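Local coordinates for protein prolyl-tRNA synthetase (Giardia lamblia ATCC 50803, PDB 3IAL) that probably charges tRNA(Pro) with proline at the expense of ATP, working through the prolyl-adenylate intermediate found bound in its class II active site, at residues 56-61 and 273-278; 146-151 and 167-172. All coordinates share one frame; numbering follows the deposited sequence.

Contact 1: residues 56-61 and 273-278. With PR8 (5'-O-[(R)-hydroxy{[(2S)-pyrrolidin-2-ylcarbonyl]oxy}phosphoryl]adenosine), chain H.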
ATOM      1  N   PHE B  56       1.238 -10.733   2.836  1.00 23.28           N
ATOM      2  CA  PHE B  56       1.172 -10.102   4.153  1.00 24.56           C
ATOM      3  C   PHE B  56       2.565  -9.689   4.658  1.00 25.27           C
ATOM      4  O   PHE B  56       2.719  -8.637   5.273  1.00 25.41           O
ATOM      5  CB  PHE B  56       0.502 -11.008   5.192  1.00 25.04           C
ATOM      6  CG  PHE B  56       0.506 -10.416   6.561  1.00 25.25           C
ATOM      7  CD1 PHE B  56      -0.593  -9.718   7.025  1.00 30.52           C
ATOM      8  CD2 PHE B  56       1.645 -10.473   7.354  1.00 23.72           C
ATOM      9  CE1 PHE B  56      -0.579  -9.124   8.267  1.00 29.68           C
ATOM     10  CE2 PHE B  56       1.666  -9.877   8.602  1.00 28.73           C
ATOM     11  CZ  PHE B  56       0.550  -9.199   9.058  1.00 27.13           C
ATOM     12  N   MET B  57       3.564 -10.531   4.399  1.00 24.42           N
ATOM     13  CA  MET B  57       4.942 -10.278   4.834  1.00 23.43           C
ATOM     14  C   MET B  57       5.554  -9.092   4.087  1.00 23.42           C
ATOM     15  O   MET B  57       6.183  -8.226   4.690  1.00 23.57           O
ATOM     16  CB  MET B  57       5.804 -11.513   4.593  1.00 21.57           C
ATOM     17  CG  MET B  57       5.283 -12.809   5.256  1.00 22.60           C
ATOM     18  SD  MET B  57       6.162 -14.275   4.687  1.00 25.61           S
ATOM     19  CE  MET B  57       5.142 -15.595   5.411  1.00 20.55           C
ATOM     20  N   GLU B  58       5.356  -9.068   2.773  1.00 25.94           N
ATOM     21  CA  GLU B  58       5.878  -8.011   1.903  1.00 26.67           C
ATOM     22  C   GLU B  58       5.258  -6.677   2.263  1.00 27.59           C
ATOM     23  O   GLU B  58       5.953  -5.664   2.379  1.00 26.15           O
ATOM     24  CB  GLU B  58       5.566  -8.330   0.433  1.00 25.35           C
ATOM     25  CG  GLU B  58       5.988  -7.245  -0.558  1.00 29.02           C
ATOM     26  CD  GLU B  58       7.492  -7.092  -0.688  1.00 29.43           C
ATOM     27  OE1 GLU B  58       8.251  -7.950  -0.169  1.00 26.62           O
ATOM     28  OE2 GLU B  58       7.912  -6.108  -1.334  1.00 25.09           O
ATOM     29  N   ASN B  59       3.943  -6.688   2.428  1.00 27.42           N
ATOM     30  CA  ASN B  59       3.209  -5.488   2.782  1.00 28.08           C
ATOM     31  C   ASN B  59       3.648  -4.959   4.143  1.00 29.11           C
ATOM     32  O   ASN B  59       3.779  -3.750   4.327  1.00 28.45           O
ATOM     33  CB  ASN B  59       1.716  -5.771   2.795  1.00 28.91           C
ATOM     34  CG  ASN B  59       0.885  -4.509   2.836  1.00 34.01           C
ATOM     35  OD1 ASN B  59       0.058  -4.332   3.726  1.00 40.71           O
ATOM     36  ND2 ASN B  59       1.107  -3.619   1.874  1.00 28.99           N
ATOM     37  N   ALA B  60       3.908  -5.867   5.083  1.00 27.99           N
ATOM     38  CA  ALA B  60       4.364  -5.476   6.417  1.00 26.13           C
ATOM     39  C   ALA B  60       5.736  -4.819   6.358  1.00 24.60           C
ATOM     40  O   ALA B  60       5.980  -3.825   7.041  1.00 27.45           O
ATOM     41  CB  ALA B  60       4.388  -6.677   7.350  1.00 26.43           C
ATOM     42  N   ILE B  61       6.632  -5.369   5.546  1.00 25.29           N
ATOM     43  CA  ILE B  61       7.966  -4.801   5.396  1.00 24.76           C
ATOM     44  C   ILE B  61       7.880  -3.385   4.813  1.00 25.09           C
ATOM     45  O   ILE B  61       8.482  -2.438   5.363  1.00 23.47           O
ATOM     46  CB  ILE B  61       8.866  -5.682   4.525  1.00 25.69           C
ATOM     47  CG1 ILE B  61       9.255  -6.954   5.295  1.00 25.37           C
ATOM     48  CG2 ILE B  61      10.124  -4.907   4.093  1.00 24.52           C
ATOM     49  CD1 ILE B  61       9.900  -8.024   4.442  1.00 20.71           C
ATOM     50  N   ILE B 273      14.675  -0.533  -1.702  1.00 24.17           N
ATOM     51  CA  ILE B 273      14.555  -1.893  -1.173  1.00 24.93           C
ATOM     52  C   ILE B 273      13.392  -2.604  -1.871  1.00 25.16           C
ATOM     53  O   ILE B 273      12.379  -1.990  -2.203  1.00 25.46           O
ATOM     54  CB  ILE B 273      14.357  -1.941   0.363  1.00 23.74           C
ATOM     55  CG1 ILE B 273      13.120  -1.148   0.801  1.00 25.16           C
ATOM     56  CG2 ILE B 273      15.598  -1.436   1.066  1.00 23.39           C
ATOM     57  CD1 ILE B 273      12.586  -1.556   2.190  1.00 22.64           C
ATOM     58  N   SER B 274      13.559  -3.898  -2.107  1.00 23.94           N
ATOM     59  CA  SER B 274      12.590  -4.679  -2.838  1.00 23.42           C
ATOM     60  C   SER B 274      12.186  -5.921  -2.032  1.00 24.21           C
ATOM     61  O   SER B 274      12.465  -6.014  -0.832  1.00 24.22           O
ATOM     62  CB  SER B 274      13.201  -5.095  -4.170  1.00 23.27           C
ATOM     63  OG  SER B 274      14.120  -6.164  -3.984  1.00 24.51           O
ATOM     64  N   THR B 275      11.545  -6.865  -2.721  1.00 25.60           N
ATOM     65  CA  THR B 275      11.169  -8.176  -2.182  1.00 26.71           C
ATOM     66  C   THR B 275      12.358  -9.018  -1.696  1.00 27.10           C
ATOM     67  O   THR B 275      12.173 -10.006  -0.971  1.00 28.02           O
ATOM     68  CB  THR B 275      10.456  -9.002  -3.259  1.00 27.74           C
ATOM     69  OG1 THR B 275      11.305  -9.108  -4.409  1.00 32.46           O
ATOM     70  CG2 THR B 275       9.129  -8.353  -3.658  1.00 29.94           C
ATOM     71  N   ARG B 276      13.566  -8.646  -2.114  1.00 24.90           N
ATOM     72  CA  ARG B 276      14.796  -9.280  -1.621  1.00 25.29           C
ATOM     73  C   ARG B 276      14.971  -9.210  -0.103  1.00 25.01           C
ATOM     74  O   ARG B 276      15.609 -10.079   0.479  1.00 24.68           O
ATOM     75  CB  ARG B 276      16.020  -8.651  -2.290  1.00 24.65           C
ATOM     76  CG  ARG B 276      16.137  -9.009  -3.738  1.00 25.38           C
ATOM     77  CD  ARG B 276      17.362  -8.385  -4.340  1.00 24.30           C
ATOM     78  NE  ARG B 276      17.689  -8.998  -5.614  1.00 24.41           N
ATOM     79  CZ  ARG B 276      18.778  -8.742  -6.321  1.00 29.90           C
ATOM     80  NH1 ARG B 276      19.680  -7.859  -5.889  1.00 28.64           N
ATOM     81  NH2 ARG B 276      18.966  -9.384  -7.470  1.00 32.24           N
ATOM     82  N   VAL B 277      14.431  -8.172   0.533  1.00 25.90           N
ATOM     83  CA  VAL B 277      14.467  -8.059   1.996  1.00 24.90           C
ATOM     84  C   VAL B 277      13.718  -9.246   2.618  1.00 26.63           C
ATOM     85  O   VAL B 277      14.233  -9.905   3.531  1.00 24.67           O
ATOM     86  CB  VAL B 277      13.847  -6.737   2.491  1.00 25.32           C
ATOM     87  CG1 VAL B 277      13.932  -6.631   4.016  1.00 22.15           C
ATOM     88  CG2 VAL B 277      14.529  -5.533   1.840  1.00 26.97           C
ATOM     89  N   LEU B 278      12.517  -9.521   2.097  1.00 24.64           N
ATOM     90  CA  LEU B 278      11.729 -10.680   2.512  1.00 24.07           C
ATOM     91  C   LEU B 278      12.488 -11.974   2.208  1.00 25.73           C
ATOM     92  O   LEU B 278      12.573 -12.856   3.056  1.00 27.78           O
ATOM     93  CB  LEU B 278      10.358 -10.680   1.828  1.00 22.39           C
ATOM     94  CG  LEU B 278       9.381 -11.810   2.170  1.00 24.30           C
ATOM     95  CD1 LEU B 278       9.052 -11.805   3.657  1.00 19.31           C
ATOM     96  CD2 LEU B 278       8.100 -11.710   1.328  1.00 23.67           C
TER
HETATM   97  C   PR8 H 601      17.992   1.739  -7.452  1.00 41.68           C
HETATM   98  N   PR8 H 601      16.598   3.611  -8.076  1.00 37.95           N
HETATM   99  O   PR8 H 601      17.354   1.136  -8.317  1.00 39.80           O
HETATM  100  P   PR8 H 601      19.211  -0.362  -6.926  0.70 54.76           P
HETATM  101  N1  PR8 H 601      14.403  -8.681  -8.356  0.70 38.84           N
HETATM  102  C2  PR8 H 601      14.182  -8.342  -7.091  0.70 36.35           C
HETATM  103  N3  PR8 H 601      14.761  -7.278  -6.530  0.70 36.19           N
HETATM  104  C4  PR8 H 601      15.596  -6.503  -7.220  0.70 40.17           C
HETATM  105  C5  PR8 H 601      15.859  -6.833  -8.546  0.70 44.07           C
HETATM  106  C6  PR8 H 601      15.240  -7.945  -9.112  0.70 44.75           C
HETATM  107  N6  PR8 H 601      15.474  -8.269 -10.384  0.70 47.85           N
HETATM  108  N7  PR8 H 601      16.707  -5.929  -9.020  0.70 45.67           N
HETATM  109  C8  PR8 H 601      16.973  -5.063  -8.039  0.70 49.61           C
HETATM  110  N9  PR8 H 601      16.304  -5.411  -6.931  0.70 48.94           N
HETATM  111  CA  PR8 H 601      17.667   3.201  -7.149  1.00 37.84           C
HETATM  112  CB  PR8 H 601      17.095   3.297  -5.744  1.00 35.99           C
HETATM  113  CD  PR8 H 601      15.550   4.244  -7.283  1.00 37.80           C
HETATM  114  CG  PR8 H 601      15.585   3.463  -5.963  1.00 35.60           C
HETATM  115  C1' PR8 H 601      16.364  -4.671  -5.630  0.70 52.31           C
HETATM  116  O10 PR8 H 601      19.019   1.227  -6.720  1.00 43.66           O
HETATM  117  O1P PR8 H 601      19.784  -0.718  -8.249  0.70 56.60           O
HETATM  118  C2' PR8 H 601      17.749  -4.783  -4.947  0.70 54.66           C
HETATM  119  O2' PR8 H 601      17.585  -4.948  -3.530  0.70 47.98           O
HETATM  120  O2P PR8 H 601      20.199  -0.817  -5.743  0.70 58.29           O
HETATM  121  C3' PR8 H 601      18.346  -3.414  -5.177  0.70 55.14           C
HETATM  122  O3' PR8 H 601      19.330  -3.128  -4.179  0.70 53.41           O
HETATM  123  C4' PR8 H 601      17.088  -2.603  -4.928  0.70 55.14           C
HETATM  124  O4' PR8 H 601      16.162  -3.237  -5.839  0.70 53.59           O
HETATM  125  C5' PR8 H 601      17.355  -1.154  -5.271  0.70 54.00           C
HETATM  126  O5' PR8 H 601      17.787  -1.041  -6.612  0.70 54.92           O
HETATM  127  O   HOH W   1      10.768  -7.190   0.954  1.00 24.88           O
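E58 reaches out from helix 52-71 to the corner where strand 263-274 gives way to helix 276-285. Starting at CB, its CG lies anti to the backbone N (chi1 176°), and a bend at chi2 (68°) turns the carboxylate toward the corner. CD and both oxygens then rest on T275, with E58 OE2 3.5 Å from T275 CG2. Beyond that van der Waals touch, OE2 finds its polar partner in H169, a strand residue outside these segments. E58 OE1 instead accepts a hydrogen bond from a water at 2.9 Å. The same water donates to S274 O (2.7 Å) and accepts from L278 N (3.1 Å), so it stands between two backbone groups spaced as an i, i+4 helical pair. No direct hydrogen bond joins the segments.

Apolar packing by L278, M57 and I61 flanks the water site. L278 CD1 lies 3.4 Å from M57 CB, tighter than an ordinary carbon contact, and the two side chains cross at about a right angle. I61 CD1 comes obliquely to L278 CB at 3.8 Å.

On its ligand side the corner matches motif 3 of class II synthetases. S274 OG, held between its own N and carbonyl carbon, accepts a nearly straight capping bond from R276 N (3.2 Å, 168°) and donates to adenine N3 of PR8 at 2.9 Å. The extended R276 side chain lays one face of its guanidinium over the purine near C4, and I163 O and Q237 O fix its nitrogens.

The chemistry implies that E58 and its water satisfy the strand-to-helix corner whose S274 and R276 contact the adenine; the bond to H169 and the nearby start of helix 276-285 would probably favour an ionised carboxylate.

Contact 2: residues 146-151 and 167-172. With PR8 (5'-O-[(R)-hydroxy{[(2S)-pyrrolidin-2-ylcarbonyl]oxy}phosphoryl]adenosine), chain H.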
ATOM      1  N   HIS B 146       8.893   9.277  -1.479  1.00 22.89           N
ATOM      2  CA  HIS B 146       9.105   7.863  -1.722  1.00 23.45           C
ATOM      3  C   HIS B 146       7.802   7.251  -2.194  1.00 23.45           C
ATOM      4  O   HIS B 146       6.736   7.814  -1.959  1.00 21.80           O
ATOM      5  CB  HIS B 146       9.598   7.152  -0.460  1.00 22.89           C
ATOM      6  CG  HIS B 146       8.576   7.069   0.620  1.00 22.17           C
ATOM      7  ND1 HIS B 146       7.768   5.965   0.794  1.00 25.40           N
ATOM      8  CD2 HIS B 146       8.211   7.958   1.570  1.00 22.80           C
ATOM      9  CE1 HIS B 146       6.957   6.176   1.815  1.00 25.55           C
ATOM     10  NE2 HIS B 146       7.198   7.381   2.298  1.00 21.55           N
ATOM     11  N   GLN B 147       7.898   6.109  -2.866  1.00 22.12           N
ATOM     12  CA  GLN B 147       6.725   5.377  -3.310  1.00 20.96           C
ATOM     13  C   GLN B 147       6.949   3.875  -3.226  1.00 23.08           C
ATOM     14  O   GLN B 147       8.053   3.385  -3.428  1.00 25.14           O
ATOM     15  CB  GLN B 147       6.338   5.763  -4.730  1.00 20.56           C
ATOM     16  CG  GLN B 147       7.348   5.393  -5.799  1.00 22.75           C
ATOM     17  CD  GLN B 147       6.896   5.835  -7.172  1.00 26.10           C
ATOM     18  OE1 GLN B 147       5.892   6.540  -7.301  1.00 24.69           O
ATOM     19  NE2 GLN B 147       7.639   5.434  -8.210  1.00 21.03           N
ATOM     20  N   THR B 148       5.875   3.166  -2.910  1.00 23.28           N
ATOM     21  CA  THR B 148       5.860   1.720  -2.865  1.00 24.50           C
ATOM     22  C   THR B 148       5.076   1.324  -4.088  1.00 23.45           C
ATOM     23  O   THR B 148       3.947   1.769  -4.265  1.00 23.24           O
ATOM     24  CB  THR B 148       5.140   1.214  -1.614  1.00 23.58           C
ATOM     25  OG1 THR B 148       5.905   1.579  -0.463  1.00 24.19           O
ATOM     26  CG2 THR B 148       4.942  -0.304  -1.670  1.00 20.75           C
ATOM     27  N   CYS B 149       5.680   0.514  -4.940  1.00 22.34           N
ATOM     28  CA  CYS B 149       5.074   0.183  -6.224  1.00 25.43           C
ATOM     29  C   CYS B 149       5.840  -0.982  -6.827  1.00 25.00           C
ATOM     30  O   CYS B 149       6.724  -1.548  -6.182  1.00 26.10           O
ATOM     31  CB  CYS B 149       5.121   1.389  -7.174  1.00 23.41           C
ATOM     32  SG  CYS B 149       6.811   1.856  -7.721  1.00 26.58           S
ATOM     33  N   THR B 150       5.511  -1.331  -8.065  1.00 24.87           N
ATOM     34  CA  THR B 150       6.289  -2.318  -8.789  1.00 24.10           C
ATOM     35  C   THR B 150       7.047  -1.626  -9.915  1.00 23.75           C
ATOM     36  O   THR B 150       6.592  -0.599 -10.449  1.00 22.67           O
ATOM     37  CB  THR B 150       5.428  -3.496  -9.295  1.00 25.84           C
ATOM     38  OG1 THR B 150       4.648  -3.111 -10.437  1.00 21.89           O
ATOM     39  CG2 THR B 150       4.513  -3.993  -8.190  1.00 17.83           C
ATOM     40  N   ILE B 151       8.227  -2.167 -10.219  1.00 21.44           N
ATOM     41  CA  ILE B 151       9.024  -1.765 -11.376  1.00 21.93           C
ATOM     42  C   ILE B 151       9.176  -2.988 -12.278  1.00 23.94           C
ATOM     43  O   ILE B 151       8.808  -4.105 -11.878  1.00 23.95           O
ATOM     44  CB  ILE B 151      10.410  -1.212 -10.967  1.00 22.58           C
ATOM     45  CG1 ILE B 151      11.127  -2.169 -10.002  1.00 20.21           C
ATOM     46  CG2 ILE B 151      10.263   0.181 -10.342  1.00 19.87           C
ATOM     47  CD1 ILE B 151      12.653  -1.959  -9.949  1.00 22.07           C
ATOM     48  N   GLU B 167       8.819  -8.498 -12.782  1.00 27.19           N
ATOM     49  CA  GLU B 167       8.061  -7.447 -12.088  1.00 29.26           C
ATOM     50  C   GLU B 167       8.413  -7.487 -10.608  1.00 26.29           C
ATOM     51  O   GLU B 167       8.206  -8.486  -9.939  1.00 24.48           O
ATOM     52  CB  GLU B 167       6.551  -7.587 -12.286  1.00 28.85           C
ATOM     53  CG  GLU B 167       5.748  -6.625 -11.420  1.00 29.32           C
ATOM     54  CD  GLU B 167       4.321  -6.411 -11.901  1.00 28.58           C
ATOM     55  OE1 GLU B 167       3.848  -7.185 -12.752  1.00 27.36           O
ATOM     56  OE2 GLU B 167       3.670  -5.455 -11.421  1.00 28.92           O
ATOM     57  N   ILE B 168       8.931  -6.374 -10.108  1.00 28.02           N
ATOM     58  CA  ILE B 168       9.535  -6.321  -8.797  1.00 26.41           C
ATOM     59  C   ILE B 168       8.782  -5.346  -7.899  1.00 26.63           C
ATOM     60  O   ILE B 168       8.733  -4.152  -8.178  1.00 24.26           O
ATOM     61  CB  ILE B 168      11.000  -5.855  -8.902  1.00 27.53           C
ATOM     62  CG1 ILE B 168      11.748  -6.629  -9.996  1.00 25.18           C
ATOM     63  CG2 ILE B 168      11.712  -5.993  -7.538  1.00 28.38           C
ATOM     64  CD1 ILE B 168      12.916  -5.840 -10.589  1.00 28.02           C
ATOM     65  N   HIS B 169       8.222  -5.857  -6.803  1.00 24.92           N
ATOM     66  CA  HIS B 169       7.580  -5.009  -5.808  1.00 23.94           C
ATOM     67  C   HIS B 169       8.686  -4.365  -4.981  1.00 25.63           C
ATOM     68  O   HIS B 169       9.636  -5.043  -4.559  1.00 23.87           O
ATOM     69  CB  HIS B 169       6.630  -5.838  -4.942  1.00 25.65           C
ATOM     70  CG  HIS B 169       5.705  -5.020  -4.100  1.00 25.62           C
ATOM     71  ND1 HIS B 169       5.889  -4.848  -2.742  1.00 21.19           N
ATOM     72  CD2 HIS B 169       4.591  -4.321  -4.423  1.00 22.65           C
ATOM     73  CE1 HIS B 169       4.928  -4.074  -2.269  1.00 20.12           C
ATOM     74  NE2 HIS B 169       4.128  -3.740  -3.266  1.00 20.34           N
ATOM     75  N   TRP B 170       8.602  -3.053  -4.784  1.00 22.06           N
ATOM     76  CA  TRP B 170       9.665  -2.347  -4.080  1.00 23.83           C
ATOM     77  C   TRP B 170       9.219  -1.018  -3.500  1.00 22.05           C
ATOM     78  O   TRP B 170       8.097  -0.584  -3.730  1.00 22.28           O
ATOM     79  CB  TRP B 170      10.886  -2.178  -5.006  1.00 24.93           C
ATOM     80  CG  TRP B 170      10.963  -0.941  -5.895  1.00 25.01           C
ATOM     81  CD1 TRP B 170       9.953  -0.095  -6.259  1.00 25.30           C
ATOM     82  CD2 TRP B 170      12.135  -0.474  -6.576  1.00 25.05           C
ATOM     83  NE1 TRP B 170      10.433   0.882  -7.093  1.00 24.34           N
ATOM     84  CE2 TRP B 170      11.769   0.667  -7.308  1.00 24.41           C
ATOM     85  CE3 TRP B 170      13.463  -0.913  -6.630  1.00 28.09           C
ATOM     86  CZ2 TRP B 170      12.684   1.389  -8.070  1.00 23.01           C
ATOM     87  CZ3 TRP B 170      14.375  -0.194  -7.385  1.00 25.44           C
ATOM     88  CH2 TRP B 170      13.978   0.944  -8.094  1.00 26.62           C
ATOM     89  N   ASN B 171      10.118  -0.385  -2.753  1.00 23.56           N
ATOM     90  CA  ASN B 171       9.973   1.012  -2.383  1.00 23.64           C
ATOM     91  C   ASN B 171      11.214   1.772  -2.820  1.00 24.67           C
ATOM     92  O   ASN B 171      12.345   1.300  -2.620  1.00 23.15           O
ATOM     93  CB  ASN B 171       9.726   1.155  -0.878  1.00 26.40           C
ATOM     94  CG  ASN B 171       9.656   2.615  -0.417  1.00 26.83           C
ATOM     95  OD1 ASN B 171      10.676   3.289  -0.327  1.00 28.30           O
ATOM     96  ND2 ASN B 171       8.453   3.085  -0.088  1.00 23.54           N
ATOM     97  N   GLU B 172      10.988   2.928  -3.444  1.00 23.46           N
ATOM     98  CA  GLU B 172      12.057   3.835  -3.855  1.00 23.51           C
ATOM     99  C   GLU B 172      11.831   5.229  -3.272  1.00 24.12           C
ATOM    100  O   GLU B 172      10.752   5.804  -3.418  1.00 25.31           O
ATOM    101  CB  GLU B 172      12.169   3.914  -5.386  1.00 23.42           C
ATOM    102  CG  GLU B 172      10.924   4.405  -6.130  1.00 20.88           C
ATOM    103  CD  GLU B 172      11.075   4.313  -7.647  1.00 22.91           C
ATOM    104  OE1 GLU B 172      10.150   3.804  -8.325  1.00 25.37           O
ATOM    105  OE2 GLU B 172      12.122   4.757  -8.164  1.00 20.56           O
TER
HETATM  106  C   PR8 H 601      17.992   1.739  -7.452  1.00 41.68           C
HETATM  107  N   PR8 H 601      16.598   3.611  -8.076  1.00 37.95           N
HETATM  108  O   PR8 H 601      17.354   1.136  -8.317  1.00 39.80           O
HETATM  109  P   PR8 H 601      19.211  -0.362  -6.926  0.70 54.76           P
HETATM  110  N1  PR8 H 601      14.403  -8.681  -8.356  0.70 38.84           N
HETATM  111  C2  PR8 H 601      14.182  -8.342  -7.091  0.70 36.35           C
HETATM  112  N3  PR8 H 601      14.761  -7.278  -6.530  0.70 36.19           N
HETATM  113  C4  PR8 H 601      15.596  -6.503  -7.220  0.70 40.17           C
HETATM  114  C5  PR8 H 601      15.859  -6.833  -8.546  0.70 44.07           C
HETATM  115  C6  PR8 H 601      15.240  -7.945  -9.112  0.70 44.75           C
HETATM  116  N6  PR8 H 601      15.474  -8.269 -10.384  0.70 47.85           N
HETATM  117  N7  PR8 H 601      16.707  -5.929  -9.020  0.70 45.67           N
HETATM  118  C8  PR8 H 601      16.973  -5.063  -8.039  0.70 49.61           C
HETATM  119  N9  PR8 H 601      16.304  -5.411  -6.931  0.70 48.94           N
HETATM  120  CA  PR8 H 601      17.667   3.201  -7.149  1.00 37.84           C
HETATM  121  CB  PR8 H 601      17.095   3.297  -5.744  1.00 35.99           C
HETATM  122  CD  PR8 H 601      15.550   4.244  -7.283  1.00 37.80           C
HETATM  123  CG  PR8 H 601      15.585   3.463  -5.963  1.00 35.60           C
HETATM  124  C1' PR8 H 601      16.364  -4.671  -5.630  0.70 52.31           C
HETATM  125  O10 PR8 H 601      19.019   1.227  -6.720  1.00 43.66           O
HETATM  126  O1P PR8 H 601      19.784  -0.718  -8.249  0.70 56.60           O
HETATM  127  C2' PR8 H 601      17.749  -4.783  -4.947  0.70 54.66           C
HETATM  128  O2' PR8 H 601      17.585  -4.948  -3.530  0.70 47.98           O
HETATM  129  O2P PR8 H 601      20.199  -0.817  -5.743  0.70 58.29           O
HETATM  130  C3' PR8 H 601      18.346  -3.414  -5.177  0.70 55.14           C
HETATM  131  O3' PR8 H 601      19.330  -3.128  -4.179  0.70 53.41           O
HETATM  132  C4' PR8 H 601      17.088  -2.603  -4.928  0.70 55.14           C
HETATM  133  O4' PR8 H 601      16.162  -3.237  -5.839  0.70 53.59           O
HETATM  134  C5' PR8 H 601      17.355  -1.154  -5.271  0.70 54.00           C
HETATM  135  O5' PR8 H 601      17.787  -1.041  -6.612  0.70 54.92           O
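Motif 2 of the class II synthetase core, two antiparallel strands flanking a loop, contains this contact: 146-151 and 167-172 run at 157° to each other. Paired backbone bonds link Q147 with E172, C149 with W170 and I151 with I168.

On the face bearing T148 and N171, one amide nitrogen serves two acceptors. N171 ND2 donates to T148 OG1 at 3.0 Å, a hydroxyl also hydrogen-bonded to E66 of helix 52-71, and, almost in its amide plane, to H146 ND1 at 3.1 Å. This fixes the amide rotation and is consistent with an ND1 that carries no proton. Farther along, T150 OG1 donates to the anti lone pair of E167 OE2 (2.7 Å), an oxygen also bonded to T81 of the second subunit.

The other face meets PR8. I151 CD1 sits 3.4 Å from the centroid of the W170 six-membered ring, only 7° off its normal, while E172 CB covers the opposite face near the rim. The indole presents its edge to the ligand, with W170 CH2 3.4 Å from PR8 O. I168 CG2 approaches adenine C2 at 3.4 Å. Q147 NE2 donates a hydrogen bond to E172 OE1 from above the carboxylate plane (3.0 Å), and F79 N fixes the amide's other end at Q147 OE1.

S123 OG also bonds to E172 OE1, and H174 to OE2. These partners imply that the buried carboxylate is probably ionised; E172 CB and I151 CD1 probably limit tilting of the indole, with a weak W170 NE1 bond to E172 OE1 a minor addition.

Overall arrangement
Contacts 1 and 2 have centres 10 Å apart and are joined directly. E58 OE2 of contact 1 lies 2.8 Å from H169 ND1 of contact 2, a probable hydrogen bond from helix 52-71 to the motif 2 strand. Strands 263-274 and 167-177 are neighbours in the core sheet, and I273 O lies 2.8 Å from N171 N between them. T275 CG2 packs on H169 O at 3.5 Å. Both contacts line the PR8 pocket: R276 of contact 1 and I168 of contact 2 lie over opposite faces of the adenine, while of the two only contact 2 extends to the prolyl end. Together they place motifs 2 and 3 along one adenylate.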